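Side-chain contacts in toxin Tse2 (Pseudomonas aeruginosa, PDB 5AKO), which is secreted by the H1 type VI secretion system into the cytoplasm of recipient cells, where it likely acts as an NAD-dependent cytotoxin: residues Pro64-Thr69 against Gly114-Pro119; Leu128-Asp133 against Asp162-Asn167. One frame throughout, in Å; residues are numbered along the deposited sequence.

Contact 1 joins the loop segment 64-69 to strand 114-118; contact 2 joins strand 128-136 to helix 154-176. Their centres lie about 9 Å apart, and the two meet directly. Leu-66 carries the apolar part of the junction: its CD1 lies 3.9 Å from Phe-164 CB and equally far from Val-165 CG2, so one leucine belongs to contact 1 while leaning on the helix of contact 2. Nearby, His-67 NE2 and Asp-162 OD1, 3.1 Å apart, form a weak, probable hydrogen bond. The buried apolar side chains of the two contacts thus adjoin, within the region assigned to the Tse2 ADP-ribosyltransferase family.

Contact 1. Residues Pro64-Thr69 against Gly114-Pro119; sequences PLLHPT and GDFVIP
The type I turn that holds Leu-65 and Leu-66 against Phe-116 and Ile-118 is closed by a backbone hydrogen bond from His-67 N to Pro-64 O, 3.2 Å long. The two leucines are the middle residues of this turn, and both side chains reach across to the strand. At the ends of the turn, Pro-64 CB lies over the face of the His-67 imidazole, 3.3 Å above its plane. Across the contact everything is apolar. Leu-65 CD1 comes obliquely to the Phe-116 ring, 3.6 Å from CD1 of that ring, the two side chains crossing at about a right angle. Phe-116 has its CG anti to the backbone N (chi1 172°), which carries the ring off the strand toward the turn. Leu-66 serves two partners. Its CD2 lies obliquely to the same ring, 4.4 Å from Phe-116 CD2, more loosely than Leu-65. Its main partner is Ile-118, which it meets tip to tip: Ile-118 CD1 faces the fork of Leu-66, 3.9 Å from both CD1 and CD2. The extended Ile-118 chain (chi2 -177°) carries that methyl out to the fork. The carbonyl oxygens of the two leucines are bound elsewhere, Leu-65 O by Arg-35 NE and Leu-66 O by Thr-100 OG1, so the turn is anchored by polar bonds while the two leucine side chains are buried. Strand 114-118 pairs antiparallel with strand 33-37, through backbone bonds of Phe-116 with Arg-35 and Ile-118 with Leu-33. Phe-116 also rests on Val-37 of that partner strand and on Ala-168 of helix 154-176, which places the contact between the two-stranded sheet and the long C-terminal helix.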
loop_
_atom_site.group_PDB
_atom_site.type_symbol
_atom_site.label_atom_id
_atom_site.label_comp_id
_atom_site.label_asym_id
_atom_site.label_seq_id
_atom_site.Cartn_x
_atom_site.Cartn_y
_atom_site.Cartn_z
ATOM N N PRO C 64 23.739 -21.876 1.053
ATOM C CA PRO C 64 22.697 -21.227 1.853
ATOM C C PRO C 64 21.375 -21.139 1.099
ATOM O O PRO C 64 20.846 -20.063 0.900
ATOM C CB PRO C 64 23.302 -19.844 2.141
ATOM C CG PRO C 64 24.165 -19.589 0.966
ATOM C CD PRO C 64 24.775 -20.918 0.651
ATOM N N LEU C 65 20.852 -22.299 0.697
ATOM C CA LEU C 65 19.779 -22.358 -0.303
ATOM C C LEU C 65 18.434 -21.840 0.200
ATOM O O LEU C 65 17.610 -21.385 -0.567
ATOM C CB LEU C 65 19.643 -23.796 -0.811
ATOM C CG LEU C 65 20.794 -24.333 -1.698
ATOM C CD1 LEU C 65 20.470 -25.734 -2.160
ATOM C CD2 LEU C 65 21.026 -23.465 -2.920
ATOM N N LEU C 66 18.207 -21.989 1.483
ATOM C CA LEU C 66 17.001 -21.562 2.117
ATOM C C LEU C 66 17.243 -20.333 3.005
ATOM O O LEU C 66 16.469 -20.071 3.917
ATOM C CB LEU C 66 16.474 -22.704 2.994
ATOM C CG LEU C 66 16.191 -24.037 2.321
ATOM C CD1 LEU C 66 15.793 -25.094 3.338
ATOM C CD2 LEU C 66 15.119 -23.945 1.291
ATOM N N HIS C 67 18.321 -19.604 2.753
ATOM C CA HIS C 67 18.552 -18.346 3.429
ATOM C C HIS C 67 17.720 -17.293 2.751
ATOM O O HIS C 67 17.708 -17.214 1.528
ATOM C CB HIS C 67 20.030 -17.912 3.345
ATOM C CG HIS C 67 20.934 -18.671 4.251
ATOM N ND1 HIS C 67 22.107 -18.143 4.734
ATOM C CD2 HIS C 67 20.862 -19.931 4.736
ATOM C CE1 HIS C 67 22.702 -19.034 5.509
ATOM N NE2 HIS C 67 21.962 -20.130 5.531
ATOM N N PRO C 68 17.035 -16.476 3.523
ATOM C CA PRO C 68 16.336 -15.351 2.936
ATOM C C PRO C 68 17.286 -14.181 2.796
ATOM O O PRO C 68 18.229 -14.096 3.575
ATOM C CB PRO C 68 15.324 -14.987 4.015
ATOM C CG PRO C 68 15.990 -15.356 5.293
ATOM C CD PRO C 68 16.740 -16.601 4.968
ATOM N N THR C 69 17.005 -13.270 1.864
ATOM C CA THR C 69 17.675 -11.976 1.848
ATOM C C THR C 69 17.392 -11.271 3.182
ATOM O O THR C 69 16.241 -11.274 3.702
ATOM C CB THR C 69 17.191 -11.047 0.691
ATOM O OG1 THR C 69 15.782 -10.798 0.840
ATOM C CG2 THR C 69 17.462 -11.651 -0.690
ATOM N N GLY C 114 16.667 -24.112 -11.492
ATOM C CA GLY C 114 15.948 -25.299 -11.078
ATOM C C GLY C 114 15.417 -25.135 -9.689
ATOM O O GLY C 114 15.410 -24.024 -9.121
ATOM N N ASP C 115 14.983 -26.253 -9.123
ATOM C CA ASP C 115 14.323 -26.254 -7.826
ATOM C C ASP C 115 15.046 -27.172 -6.902
ATOM O O ASP C 115 15.303 -28.324 -7.256
ATOM C CB ASP C 115 12.892 -26.723 -8.002
ATOM C CG ASP C 115 12.051 -25.762 -8.871
ATOM O OD1 ASP C 115 11.687 -24.651 -8.396
ATOM O OD2 ASP C 115 11.727 -26.145 -10.018
ATOM N N PHE C 116 15.349 -26.683 -5.710
ATOM C CA PHE C 116 15.796 -27.536 -4.661
ATOM C C PHE C 116 14.544 -28.066 -4.005
ATOM O O PHE C 116 13.675 -27.274 -3.670
ATOM C CB PHE C 116 16.629 -26.750 -3.669
ATOM C CG PHE C 116 16.981 -27.519 -2.440
ATOM C CD1 PHE C 116 18.013 -28.416 -2.461
ATOM C CD2 PHE C 116 16.257 -27.373 -1.278
ATOM C CE1 PHE C 116 18.346 -29.148 -1.329
ATOM C CE2 PHE C 116 16.555 -28.131 -0.155
ATOM C CZ PHE C 116 17.602 -29.013 -0.175
ATOM N N VAL C 117 14.490 -29.388 -3.753
ATOM C CA VAL C 117 13.255 -30.082 -3.324
ATOM C C VAL C 117 13.287 -30.420 -1.847
ATOM O O VAL C 117 14.259 -30.975 -1.388
ATOM C CB VAL C 117 13.073 -31.429 -4.030
ATOM C CG1 VAL C 117 11.766 -32.044 -3.594
ATOM C CG2 VAL C 117 13.122 -31.288 -5.563
ATOM N N ILE C 118 12.225 -30.068 -1.119
ATOM C CA ILE C 118 12.054 -30.381 0.293
ATOM C C ILE C 118 10.899 -31.367 0.375
ATOM O O ILE C 118 9.712 -30.982 0.191
ATOM C CB ILE C 118 11.730 -29.147 1.117
ATOM C CG1 ILE C 118 12.864 -28.109 0.981
ATOM C CG2 ILE C 118 11.509 -29.523 2.576
ATOM C CD1 ILE C 118 12.645 -26.865 1.841
ATOM N N PRO C 119 11.236 -32.659 0.546
ATOM C CA PRO C 119 10.152 -33.617 0.311
ATOM C C PRO C 119 9.182 -33.663 1.462
ATOM O O PRO C 119 9.568 -33.396 2.605
ATOM C CB PRO C 119 10.892 -34.947 0.182
ATOM C CG PRO C 119 12.203 -34.527 -0.436
ATOM C CD PRO C 119 12.549 -33.270 0.317
#

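Contact 2. Residues Leu128-Asp133 against Asp162-Asn167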
loop_
_atom_site.group_PDB
_atom_site.type_symbol
_atom_site.label_atom_id
_atom_site.label_comp_id
_atom_site.label_asym_id
_atom_site.label_seq_id
_atom_site.Cartn_x
_atom_site.Cartn_y
_atom_site.Cartn_z
ATOM N N LEU C 128 12.323 -23.576 13.930
ATOM C CA LEU C 128 11.759 -23.026 12.718
ATOM C C LEU C 128 10.383 -23.555 12.556
ATOM O O LEU C 128 9.999 -24.537 13.216
ATOM C CB LEU C 128 12.573 -23.456 11.520
ATOM C CG LEU C 128 14.001 -22.930 11.399
ATOM C CD1 LEU C 128 14.590 -23.356 10.069
ATOM C CD2 LEU C 128 14.064 -21.414 11.516
ATOM N N LYS C 129 9.605 -22.887 11.716
ATOM C CA LYS C 129 8.305 -23.407 11.324
ATOM C C LYS C 129 8.028 -22.969 9.913
ATOM O O LYS C 129 8.702 -22.072 9.407
ATOM C CB LYS C 129 7.212 -22.963 12.276
ATOM C CG LYS C 129 6.951 -21.468 12.310
ATOM C CD LYS C 129 6.130 -21.064 13.534
ATOM C CE LYS C 129 5.698 -19.611 13.460
ATOM N NZ LYS C 129 4.851 -19.245 14.616
ATOM N N VAL C 130 7.052 -23.622 9.296
ATOM C CA VAL C 130 6.712 -23.430 7.907
ATOM C C VAL C 130 5.265 -23.073 7.869
ATOM O O VAL C 130 4.440 -23.861 8.269
ATOM C CB VAL C 130 6.927 -24.729 7.118
ATOM C CG1 VAL C 130 6.567 -24.555 5.652
ATOM C CG2 VAL C 130 8.367 -25.174 7.280
ATOM N N LYS C 131 4.974 -21.883 7.376
ATOM C CA LYS C 131 3.647 -21.309 7.363
ATOM C C LYS C 131 3.028 -21.407 5.993
ATOM O O LYS C 131 3.640 -21.009 5.010
ATOM C CB LYS C 131 3.738 -19.826 7.730
ATOM C CG LYS C 131 2.434 -19.043 7.571
ATOM C CD LYS C 131 2.642 -17.600 7.984
ATOM C CE LYS C 131 1.372 -16.773 7.927
ATOM N NZ LYS C 131 0.297 -17.416 8.712
ATOM N N GLN C 132 1.804 -21.913 5.931
ATOM C CA GLN C 132 1.050 -21.941 4.699
ATOM C C GLN C 132 0.469 -20.576 4.556
ATOM O O GLN C 132 -0.217 -20.131 5.436
ATOM C CB GLN C 132 -0.079 -22.973 4.729
ATOM C CG GLN C 132 -0.912 -22.924 3.457
ATOM C CD GLN C 132 -2.057 -23.906 3.397
ATOM O OE1 GLN C 132 -2.304 -24.681 4.309
ATOM N NE2 GLN C 132 -2.807 -23.821 2.326
ATOM N N ASP C 133 0.747 -19.903 3.447
ATOM C CA ASP C 133 0.094 -18.616 3.162
ATOM C C ASP C 133 -0.945 -18.933 2.074
ATOM O O ASP C 133 -1.452 -20.027 2.014
ATOM C CB ASP C 133 1.088 -17.571 2.691
ATOM C CG ASP C 133 2.327 -17.436 3.606
ATOM O OD1 ASP C 133 2.225 -16.917 4.716
ATOM O OD2 ASP C 133 3.443 -17.745 3.190
ATOM N N ASP C 162 20.528 -24.033 7.355
ATOM C CA ASP C 162 21.497 -25.037 6.904
ATOM C C ASP C 162 21.113 -26.489 7.299
ATOM O O ASP C 162 21.096 -27.395 6.457
ATOM C CB ASP C 162 22.908 -24.633 7.351
ATOM C CG ASP C 162 23.422 -23.385 6.586
ATOM O OD1 ASP C 162 22.931 -23.124 5.448
ATOM O OD2 ASP C 162 24.286 -22.656 7.126
ATOM N N ASN C 163 20.744 -26.704 8.557
ATOM C CA ASN C 163 20.246 -28.008 8.943
ATOM C C ASN C 163 18.995 -28.417 8.215
ATOM O O ASN C 163 18.792 -29.594 7.984
ATOM C CB ASN C 163 19.998 -28.087 10.442
ATOM C CG ASN C 163 21.285 -28.045 11.237
ATOM O OD1 ASN C 163 22.369 -28.223 10.688
ATOM N ND2 ASN C 163 21.175 -27.775 12.502
ATOM N N PHE C 164 18.159 -27.457 7.832
ATOM C CA PHE C 164 16.970 -27.773 7.068
ATOM C C PHE C 164 17.337 -28.300 5.678
ATOM O O PHE C 164 16.691 -29.209 5.153
ATOM C CB PHE C 164 16.066 -26.541 6.927
ATOM C CG PHE C 164 14.588 -26.862 6.686
ATOM C CD1 PHE C 164 14.147 -28.134 6.453
ATOM C CD2 PHE C 164 13.657 -25.875 6.746
ATOM C CE1 PHE C 164 12.815 -28.388 6.235
ATOM C CE2 PHE C 164 12.313 -26.140 6.576
ATOM C CZ PHE C 164 11.898 -27.402 6.292
ATOM N N VAL C 165 18.333 -27.704 5.050
ATOM C CA VAL C 165 18.838 -28.208 3.768
ATOM C C VAL C 165 19.316 -29.649 3.916
ATOM O O VAL C 165 18.965 -30.515 3.116
ATOM C CB VAL C 165 20.017 -27.368 3.262
ATOM C CG1 VAL C 165 20.680 -28.032 2.071
ATOM C CG2 VAL C 165 19.565 -25.955 2.904
ATOM N N ARG C 166 20.091 -29.906 4.960
ATOM C CA ARG C 166 20.663 -31.230 5.191
ATOM C C ARG C 166 19.563 -32.244 5.457
ATOM O O ARG C 166 19.635 -33.351 4.958
ATOM C CB ARG C 166 21.601 -31.208 6.408
ATOM C CG ARG C 166 22.844 -30.341 6.267
ATOM C CD ARG C 166 23.675 -30.492 7.537
ATOM N NE ARG C 166 24.681 -29.461 7.677
ATOM C CZ ARG C 166 25.937 -29.539 7.246
ATOM N NH1 ARG C 166 26.390 -30.603 6.596
ATOM N NH2 ARG C 166 26.768 -28.515 7.441
ATOM N N ASN C 167 18.544 -31.870 6.237
ATOM C CA ASN C 167 17.417 -32.781 6.507
ATOM C C ASN C 167 16.722 -33.147 5.219
ATOM O O ASN C 167 16.281 -34.310 5.035
ATOM C CB ASN C 167 16.401 -32.165 7.472
ATOM C CG ASN C 167 16.968 -31.926 8.851
ATOM O OD1 ASN C 167 18.109 -32.273 9.136
ATOM N ND2 ASN C 167 16.186 -31.268 9.700
#
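Leu-128 and Phe-164 are the closest approach of the two backbones, with their CA atoms 9.0 Å apart, a separation bridged by side chains from the strand and the helix. Phe-164 is the one helix residue of this segment that reaches the strand. Its CG is anti to the backbone N (chi1 -155°), and chi2 of -8° sets the ring nearly in line with the CA-CB bond instead of across it. The CD1 flank is therefore turned back toward the phenylalanine CA, and the CD2-CE2 flank is presented to the strand. Val-130 meets that flank at the ring edge, near the ring plane: its CG2 is 4.1 Å from Phe-164 CE2. The two side chains cross obliquely. Leu-128, two residues earlier on the same face of the strand, lays CD1 at 4.3 Å from Phe-164 CD2, approaching at a slant. Lys-129, between them, projects from the other face, where it makes a cation-pi contact with Tyr-24. Phe-164 also touches Ile-146 of strand 141-148, Ile-118 of strand 114-118 and the loop residues Thr-122 and Pro-125, while Leu-128 also packs on Leu-157 and Leu-161 one to two turns earlier in the helix. No hydrogen bond or charge pair crosses from strand to helix; Asn-167, about one turn further along the helix, bonds through ND2 to Asp-123 O instead. Between these two segments the helix meets the strand through apolar, non-directional contacts alone, so shape and burial, not polar bonds, join them here.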